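PDB 5DE0: deferrochelatase from Vibrio cholerae, which binds heme b and probably works as a peroxidase of the dye-decolorizing (DyP) family, using peroxide to oxidise its substrates. Local coordinates for residues B[105-110]-B[130-135]; B[222-227]-B[255-260]. All coordinates share one frame; numbering follows the deposited sequence.

Contact 1: residues B[105-110]-B[130-135]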
# COMPACT_ATOMS: atom_id res chain seq x y z
N THR B 105 11.82 8.02 -2.57
CA THR B 105 11.44 7.99 -3.98
C THR B 105 10.96 6.61 -4.39
O THR B 105 10.56 6.40 -5.54
CB THR B 105 12.60 8.42 -4.89
OG1 THR B 105 13.70 7.52 -4.73
CG2 THR B 105 13.06 9.83 -4.56
N ARG B 106 10.99 5.66 -3.46
CA ARG B 106 10.49 4.32 -3.71
C ARG B 106 9.76 3.76 -2.49
O ARG B 106 10.08 4.11 -1.35
CB ARG B 106 11.63 3.38 -4.14
CG ARG B 106 12.93 3.59 -3.39
CD ARG B 106 14.08 2.85 -4.05
NE ARG B 106 13.99 1.40 -3.88
CZ ARG B 106 15.00 0.56 -4.09
NH1 ARG B 106 16.18 1.02 -4.49
NH2 ARG B 106 14.83 -0.75 -3.91
N HIS B 107 8.78 2.90 -2.74
CA HIS B 107 7.90 2.40 -1.70
C HIS B 107 8.50 1.25 -0.89
O HIS B 107 8.33 1.19 0.32
CB HIS B 107 6.57 1.97 -2.32
CG HIS B 107 5.66 1.24 -1.38
ND1 HIS B 107 4.74 1.90 -0.58
CD2 HIS B 107 5.52 -0.07 -1.10
CE1 HIS B 107 4.08 1.01 0.14
NE2 HIS B 107 4.53 -0.19 -0.15
N ASP B 108 9.20 0.35 -1.58
CA ASP B 108 9.67 -0.89 -0.96
C ASP B 108 10.61 -0.66 0.23
O ASP B 108 10.53 -1.37 1.23
CB ASP B 108 10.36 -1.77 -2.01
CG ASP B 108 11.58 -1.12 -2.62
OD1 ASP B 108 11.59 0.12 -2.77
OD2 ASP B 108 12.54 -1.86 -2.93
N LEU B 109 11.49 0.33 0.12
CA LEU B 109 12.46 0.60 1.18
C LEU B 109 11.80 1.10 2.46
O LEU B 109 12.38 1.03 3.54
CB LEU B 109 13.51 1.61 0.70
CG LEU B 109 14.47 1.11 -0.37
CD1 LEU B 109 15.44 2.21 -0.75
CD2 LEU B 109 15.23 -0.13 0.12
N LEU B 110 10.58 1.62 2.33
CA LEU B 110 9.80 2.06 3.49
C LEU B 110 9.38 0.85 4.32
O LEU B 110 9.53 0.84 5.55
CB LEU B 110 8.57 2.86 3.06
CG LEU B 110 8.81 4.12 2.22
CD1 LEU B 110 7.49 4.73 1.81
CD2 LEU B 110 9.66 5.12 2.98
N GLU B 130 -0.41 1.92 10.93
CA GLU B 130 0.68 1.85 9.96
C GLU B 130 0.15 2.25 8.59
O GLU B 130 -0.55 1.49 7.93
CB GLU B 130 1.27 0.44 9.91
CG GLU B 130 2.39 0.25 8.90
CD GLU B 130 2.95 -1.17 8.91
OE1 GLU B 130 2.56 -1.95 9.80
OE2 GLU B 130 3.77 -1.49 8.03
N THR B 131 0.48 3.47 8.16
CA THR B 131 -0.07 4.01 6.93
C THR B 131 1.00 4.29 5.89
O THR B 131 1.96 5.02 6.15
CB THR B 131 -0.85 5.31 7.19
OG1 THR B 131 -1.76 5.11 8.28
CG2 THR B 131 -1.63 5.72 5.95
N TYR B 132 0.83 3.70 4.71
CA TYR B 132 1.73 3.95 3.59
C TYR B 132 1.11 4.96 2.63
O TYR B 132 0.13 4.66 1.94
CB TYR B 132 2.04 2.65 2.85
CG TYR B 132 2.91 1.69 3.64
CD1 TYR B 132 2.34 0.75 4.49
CD2 TYR B 132 4.29 1.74 3.54
CE1 TYR B 132 3.12 -0.12 5.22
CE2 TYR B 132 5.09 0.87 4.27
CZ TYR B 132 4.50 -0.06 5.10
OH TYR B 132 5.28 -0.93 5.83
N GLY B 133 1.67 6.16 2.60
CA GLY B 133 1.17 7.23 1.76
C GLY B 133 1.83 7.23 0.39
O GLY B 133 2.95 6.73 0.23
N PHE B 134 1.15 7.80 -0.59
CA PHE B 134 1.69 7.90 -1.94
C PHE B 134 1.22 9.17 -2.63
O PHE B 134 0.06 9.57 -2.49
CB PHE B 134 1.32 6.67 -2.77
CG PHE B 134 -0.16 6.37 -2.81
CD1 PHE B 134 -0.97 6.95 -3.77
CD2 PHE B 134 -0.73 5.51 -1.89
CE1 PHE B 134 -2.33 6.67 -3.81
CE2 PHE B 134 -2.08 5.23 -1.92
CZ PHE B 134 -2.89 5.81 -2.88
N ARG B 135 2.12 9.80 -3.36
CA ARG B 135 1.77 10.96 -4.17
C ARG B 135 0.72 10.54 -5.19
O ARG B 135 0.87 9.52 -5.88
CB ARG B 135 3.00 11.54 -4.87
CG ARG B 135 2.73 12.82 -5.63
CD ARG B 135 4.01 13.34 -6.27
NE ARG B 135 5.03 13.65 -5.27
CZ ARG B 135 6.32 13.84 -5.55
NH1 ARG B 135 6.75 13.74 -6.79
NH2 ARG B 135 7.17 14.12 -4.57
O HOH W 1 3.09 4.06 -0.76

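Contact 2: residues B[222-227]-B[255-260]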
# COMPACT_ATOMS: atom_id res chain seq x y z
N ILE B 222 -5.09 31.55 9.09
CA ILE B 222 -5.27 32.40 10.25
C ILE B 222 -4.05 33.29 10.50
O ILE B 222 -2.92 32.81 10.56
CB ILE B 222 -5.53 31.56 11.52
CG1 ILE B 222 -6.72 30.63 11.30
CG2 ILE B 222 -5.78 32.47 12.72
CD1 ILE B 222 -6.94 29.65 12.44
N LYS B 223 -4.29 34.60 10.62
CA LYS B 223 -3.26 35.53 11.04
C LYS B 223 -3.75 36.33 12.24
O LYS B 223 -4.85 36.89 12.21
CB LYS B 223 -2.84 36.46 9.88
CG LYS B 223 -3.98 37.26 9.26
CD LYS B 223 -3.44 38.24 8.22
CE LYS B 223 -4.52 39.20 7.73
NZ LYS B 223 -3.99 40.20 6.77
N GLU B 224 -2.94 36.37 13.29
CA GLU B 224 -3.34 36.96 14.56
C GLU B 224 -2.27 37.88 15.13
O GLU B 224 -2.51 38.62 16.08
CB GLU B 224 -3.65 35.85 15.57
CG GLU B 224 -2.54 34.82 15.66
CD GLU B 224 -2.63 33.95 16.90
OE1 GLU B 224 -1.57 33.66 17.49
OE2 GLU B 224 -3.76 33.55 17.27
N GLU B 225 -1.08 37.83 14.53
CA GLU B 225 0.08 38.55 15.04
C GLU B 225 0.17 40.08 14.82
O GLU B 225 0.61 40.78 15.73
CB GLU B 225 1.36 37.90 14.50
CG GLU B 225 1.35 36.38 14.57
CD GLU B 225 2.60 35.80 15.20
OE1 GLU B 225 3.67 36.44 15.13
OE2 GLU B 225 2.51 34.69 15.78
N GLY B 226 -0.24 40.63 13.67
CA GLY B 226 -0.90 39.96 12.56
C GLY B 226 0.04 39.42 11.49
O GLY B 226 0.56 40.17 10.65
N LYS B 227 0.25 38.11 11.53
CA LYS B 227 1.11 37.42 10.59
C LYS B 227 0.66 35.97 10.55
O LYS B 227 0.38 35.37 11.60
CB LYS B 227 2.58 37.53 10.97
CG LYS B 227 3.51 37.77 9.79
CD LYS B 227 3.77 36.49 9.02
CE LYS B 227 3.65 36.72 7.52
NZ LYS B 227 2.23 36.90 7.10
N THR B 255 6.08 25.78 16.74
CA THR B 255 5.22 25.93 17.91
C THR B 255 3.94 25.13 17.72
O THR B 255 3.34 25.12 16.65
CB THR B 255 4.88 27.42 18.17
OG1 THR B 255 3.88 27.50 19.20
CG2 THR B 255 4.35 28.09 16.91
N LEU B 256 3.52 24.45 18.78
CA LEU B 256 2.32 23.63 18.74
C LEU B 256 1.06 24.50 18.71
O LEU B 256 -0.03 24.03 18.39
CB LEU B 256 2.29 22.68 19.94
CG LEU B 256 1.20 21.60 20.01
CD1 LEU B 256 1.81 20.28 20.44
CD2 LEU B 256 0.08 22.01 20.95
N HIS B 257 1.24 25.78 19.02
CA HIS B 257 0.15 26.74 19.07
C HIS B 257 -0.61 26.83 17.75
O HIS B 257 -1.83 26.98 17.74
CB HIS B 257 0.68 28.12 19.47
CG HIS B 257 -0.38 29.17 19.59
ND1 HIS B 257 -1.35 29.14 20.57
CD2 HIS B 257 -0.62 30.28 18.85
CE1 HIS B 257 -2.14 30.19 20.43
NE2 HIS B 257 -1.72 30.89 19.39
N ASN B 258 0.12 26.75 16.64
CA ASN B 258 -0.48 26.82 15.32
C ASN B 258 -1.42 25.65 15.04
O ASN B 258 -2.49 25.84 14.47
CB ASN B 258 0.61 26.87 14.24
CG ASN B 258 1.38 28.17 14.26
OD1 ASN B 258 1.20 29.00 15.16
ND2 ASN B 258 2.24 28.36 13.27
N PHE B 259 -1.02 24.45 15.45
CA PHE B 259 -1.86 23.27 15.31
C PHE B 259 -3.18 23.46 16.06
O PHE B 259 -4.26 23.25 15.50
CB PHE B 259 -1.15 22.02 15.86
CG PHE B 259 0.11 21.67 15.13
CD1 PHE B 259 0.32 22.07 13.82
CD2 PHE B 259 1.09 20.92 15.76
CE1 PHE B 259 1.48 21.74 13.15
CE2 PHE B 259 2.26 20.58 15.10
CZ PHE B 259 2.46 21.00 13.80
N LYS B 260 -3.06 23.87 17.32
CA LYS B 260 -4.20 24.03 18.21
C LYS B 260 -5.18 25.09 17.69
O LYS B 260 -6.39 24.92 17.80
CB LYS B 260 -3.71 24.40 19.61
CG LYS B 260 -4.80 24.70 20.62
CD LYS B 260 -4.21 24.91 22.01
CE LYS B 260 -5.23 25.48 22.98
NZ LYS B 260 -5.65 26.85 22.59

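Contact 1: residues B[105-110]-B[130-135]
Tyr-132, whose ring meets His-107 and Leu-110, sends its OH to Glu-130 OE2, 2.7 Å away. That oxygen is met nearly along its C-O bond and also takes the backbone N-H of Val-241 of the second subunit. Two partners on one oxygen hold the carboxylate and, through the hydroxyl, the phenol ring as well. The CG of His-107 lies anti to its backbone N (chi1 171°), and the imidazole leans out to the strand; its CE1 comes 3.5 Å from Tyr-132 CD2. The two side chains cross at about a right angle, with ring planes 51° apart, while Tyr-132 CB sits in the plane of the imidazole at its edge. One turn further along the chain, Leu-110 puts CB at the edge of the phenol, 4.2 Å from Tyr-132 CE2, an apolar flank suited to a residue buried against Phe-18. A water bridges the two segments: it is 2.7 Å from His-107 ND1 and donates to Gly-133 O at 2.9 Å. His-107 also meets Phe-134 of the second subunit edge-to-face, so one imidazole serves both chains. Joining the start of helix 108-117 to strand 125-134, the arrangement belongs to the second crossover of a ferredoxin-like half, where helix packs on antiparallel sheet in DyP-type peroxidases.

Contact 2: residues B[222-227]-B[255-260]
Glu-224 reaches from its loop toward His-257, an exposed residue in the first turn of helix 257-266, and the two side chains come from opposite directions. Beyond CB, CG sits between the backbone N and the carbonyl carbon (chi1 50°), and the chain then runs on extended. CB and CG stay clear of the imidazole, with Glu-224 CG 5.5 Å from His-257 NE2; the side chain also touches Leu-229. CD is the first atom to draw near, 4.0 Å from His-257 NE2. At the tip the two oxygens differ. OE1 lies in the plane of the imidazole at its edge, 3.4 Å from His-257 NE2 and 3.8 Å from its CD2, whereas OE2 remains 4.0 Å from NE2. NE2 donates to OE1, but the bond is weak, being both long and bent to 139°, and the carboxylate plane is turned 44° from that of the ring. The histidine meets it with CG anti to its backbone N, a torsion that carries the ring out from the helix toward the loop.

Polar residues that tolerate water suit such an exposed place, and a carboxylate here would probably favour a protonated imidazole. The backbone of His-257 is held separately: its N-H goes to Thr-255 OG1 at 3.2 Å, a capping bond that satisfies an amide left over at the helix start. Threonine suits the place because one hydroxyl can accept from the amide and still hydrogen-bond to Glu-77 OE1. Further in, Asn-258 ND2 binds Lys-230 O and Ile-222 packs on Thr-261, so that several residues tie loop to helix. The whole is a side-chain-capped helix N-terminus with a surface loop laid beside it, in the heme-binding half of the DyP fold.

Both contacts use the start of the helix that follows the third strand in its own ferredoxin-like half. Their partners differ. Contact 1 pairs that helix with the fourth strand, is partly buried and lies against the second subunit, and its chemistry is that of rings, a leucine and a bridging water. Contact 2 pairs it with a loop before the second strand, at the surface and touched by no other protein chain, and between its two segments has one weak polar bond. The centres of contact 1 and contact 2 are about 31 Å apart, on opposite sides of the chain's centre.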